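Fructokinase (Xylella fastidiosa Temecula1, PDB 3LJS) probably transfers a phosphate group from ATP to fructose, as a sugar kinase of the PfkB type. Local coordinates at residues A315-L319 / S320-S324. Sequence-based numbering, arbitrary orientation.
Sequences AMPML and SEVLS
Met318 and Glu321 meet where the chain turns into its last helix: Met318 is the N-cap, and its carbonyl O accepts an i to i+4 bond from Val322 N, 3.1 Å away, with Leu323 N to Leu319 O (2.9 Å) following one residue on. The side chain of Glu321 reaches back, extended beyond CG, to the start of the helix. Glu321 OE1 receives the backbone N-H of Met318 at 3.0 Å in an almost straight bond (174°), through the lone pair that faces away from OE2. With CG anti to its own carbonyl carbon (chi1 -59°), Glu321 runs back toward the N-terminal end, and the carboxylate arrives at an amide ahead of the helix. This is the N3-to-N-cap half of a capping box, with Glu321 at N3; the Met318 side chain has no oxygen to return the bond. A water donates to the same OE1 and to Met316 O, so OE1 is gripped by two donors and tied to the incoming loop. Proximity to the helix N-terminus would probably favour the charged carboxylate.

The selenomethionine Met318 bends at chi3 (-72°), which brings its CE to 3.8 Å from Glu321 CD. On the buried side, Pro317 CG lies against Val322 CG2 at 3.7 Å, the hydrophobic staple, N' to N4, that bridges the cap from outside. One turn apart, Leu319 CG lies 3.8 Å from Leu323 CD1. Further along, Ser320 O accepts hydrogen bonds from both N and OG of Ser324, from opposite faces of its carbonyl plane.

Strand 313-315, paired with 307-308, leads into this corner. Helix 289-305 covers its apolar side, Phe298 meeting Leu319 and Val322, and Leu305 meeting Pro317; helix 38-49 closes in with Leu49 on Val322 and Arg48 NE hydrogen-bonded to Met316 O.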
ATOM      1  N   ALA B 315      17.909 -10.690  10.422  1.00 34.72           N
ATOM      2  CA  ALA B 315      19.164 -10.609  11.164  1.00 32.00           C
ATOM      3  C   ALA B 315      20.401 -10.751  10.275  1.00 29.77           C
ATOM      4  O   ALA B 315      20.478 -11.649   9.436  1.00 26.91           O
ATOM      5  CB  ALA B 315      19.194 -11.678  12.258  1.00 32.35           C
HETATM    6  N   MSE B 316      21.361  -9.851  10.469  1.00 28.20           N
HETATM    7  CA  MSE B 316      22.615  -9.873   9.722  1.00 27.16           C
HETATM    8  C   MSE B 316      23.700 -10.263  10.723  1.00 25.23           C
HETATM    9  O   MSE B 316      23.626  -9.904  11.898  1.00 23.77           O
HETATM   10  CB  MSE B 316      22.909  -8.494   9.125  1.00 30.01           C
HETATM   11  CG  MSE B 316      21.847  -8.016   8.143  1.00 35.94           C
HETATM   12 SE   MSE B 316      21.689  -9.200   6.618  1.00 45.85          SE
HETATM   13  CE  MSE B 316      20.883  -7.950   5.358  1.00 42.10           C
ATOM     14  N   PRO B 317      24.722 -11.002  10.273  1.00 22.66           N
ATOM     15  CA  PRO B 317      25.789 -11.416  11.187  1.00 22.04           C
ATOM     16  C   PRO B 317      26.886 -10.373  11.410  1.00 22.26           C
ATOM     17  O   PRO B 317      27.155  -9.539  10.542  1.00 20.90           O
ATOM     18  CB  PRO B 317      26.328 -12.667  10.515  1.00 21.60           C
ATOM     19  CG  PRO B 317      26.275 -12.271   9.056  1.00 22.41           C
ATOM     20  CD  PRO B 317      24.897 -11.617   8.943  1.00 20.64           C
HETATM   21  N   MSE B 318      27.507 -10.426  12.583  1.00 20.95           N
HETATM   22  CA  MSE B 318      28.600  -9.526  12.913  1.00 20.34           C
HETATM   23  C   MSE B 318      29.888 -10.170  12.400  1.00 19.04           C
HETATM   24  O   MSE B 318      29.915 -11.365  12.095  1.00 17.36           O
HETATM   25  CB  MSE B 318      28.694  -9.318  14.425  1.00 23.29           C
HETATM   26  CG  MSE B 318      27.471  -8.664  15.043  1.00 29.21           C
HETATM   27 SE   MSE B 318      27.711  -8.395  16.955  1.00 41.52          SE
HETATM   28  CE  MSE B 318      27.555 -10.240  17.519  1.00 28.92           C
ATOM     29  N   LEU B 319      30.951  -9.380  12.307  1.00 18.65           N
ATOM     30  CA  LEU B 319      32.224  -9.889  11.809  1.00 19.88           C
ATOM     31  C   LEU B 319      32.699 -11.124  12.579  1.00 19.84           C
ATOM     32  O   LEU B 319      33.079 -12.130  11.980  1.00 17.85           O
ATOM     33  CB  LEU B 319      33.291  -8.792  11.869  1.00 19.43           C
ATOM     34  CG  LEU B 319      34.691  -9.197  11.397  1.00 20.35           C
ATOM     35  CD1 LEU B 319      34.624  -9.705   9.961  1.00 19.06           C
ATOM     36  CD2 LEU B 319      35.629  -8.003  11.499  1.00 19.72           C
ATOM     37  N   SER B 320      32.652 -11.055  13.906  1.00 20.12           N
ATOM     38  CA  SER B 320      33.091 -12.170  14.740  1.00 19.58           C
ATOM     39  C   SER B 320      32.371 -13.478  14.403  1.00 19.45           C
ATOM     40  O   SER B 320      32.992 -14.540  14.361  1.00 19.59           O
ATOM     41  CB  SER B 320      32.876 -11.832  16.218  1.00 18.68           C
ATOM     42  OG  SER B 320      31.517 -11.507  16.466  1.00 22.93           O
ATOM     43  N   GLU B 321      31.065 -13.395  14.170  1.00 18.43           N
ATOM     44  CA  GLU B 321      30.265 -14.569  13.844  1.00 19.09           C
ATOM     45  C   GLU B 321      30.611 -15.147  12.475  1.00 18.86           C
ATOM     46  O   GLU B 321      30.627 -16.366  12.294  1.00 17.19           O
ATOM     47  CB  GLU B 321      28.781 -14.210  13.897  1.00 19.61           C
ATOM     48  CG  GLU B 321      28.359 -13.692  15.255  1.00 22.74           C
ATOM     49  CD  GLU B 321      26.903 -13.293  15.301  1.00 24.13           C
ATOM     50  OE1 GLU B 321      26.481 -12.493  14.441  1.00 23.42           O
ATOM     51  OE2 GLU B 321      26.183 -13.772  16.201  1.00 28.30           O
ATOM     52  N   VAL B 322      30.877 -14.274  11.509  1.00 18.06           N
ATOM     53  CA  VAL B 322      31.245 -14.730  10.174  1.00 18.13           C
ATOM     54  C   VAL B 322      32.620 -15.401  10.221  1.00 18.33           C
ATOM     55  O   VAL B 322      32.810 -16.489   9.675  1.00 18.36           O
ATOM     56  CB  VAL B 322      31.303 -13.556   9.176  1.00 18.27           C
ATOM     57  CG1 VAL B 322      31.802 -14.055   7.817  1.00 18.73           C
ATOM     58  CG2 VAL B 322      29.929 -12.920   9.045  1.00 18.48           C
ATOM     59  N   LEU B 323      33.582 -14.753  10.873  1.00 18.44           N
ATOM     60  CA  LEU B 323      34.920 -15.319  10.972  1.00 19.44           C
ATOM     61  C   LEU B 323      34.916 -16.644  11.739  1.00 20.64           C
ATOM     62  O   LEU B 323      35.675 -17.550  11.405  1.00 20.69           O
ATOM     63  CB  LEU B 323      35.880 -14.314  11.628  1.00 19.52           C
ATOM     64  CG  LEU B 323      36.135 -13.036  10.812  1.00 21.53           C
ATOM     65  CD1 LEU B 323      37.067 -12.098  11.576  1.00 22.54           C
ATOM     66  CD2 LEU B 323      36.751 -13.409   9.459  1.00 19.43           C
ATOM     67  N   SER B 324      34.056 -16.767  12.753  1.00 21.56           N
ATOM     68  CA  SER B 324      33.984 -18.005  13.524  1.00 22.58           C
ATOM     69  C   SER B 324      33.485 -19.139  12.650  1.00 22.93           C
ATOM     70  O   SER B 324      33.977 -20.266  12.750  1.00 23.01           O
ATOM     71  CB  SER B 324      33.049 -17.861  14.733  1.00 23.47           C
ATOM     72  OG  SER B 324      33.584 -16.957  15.678  1.00 29.29           O
TER
HETATM   73  O   HOH W   1      23.790 -11.123  14.497  1.00 44.67           O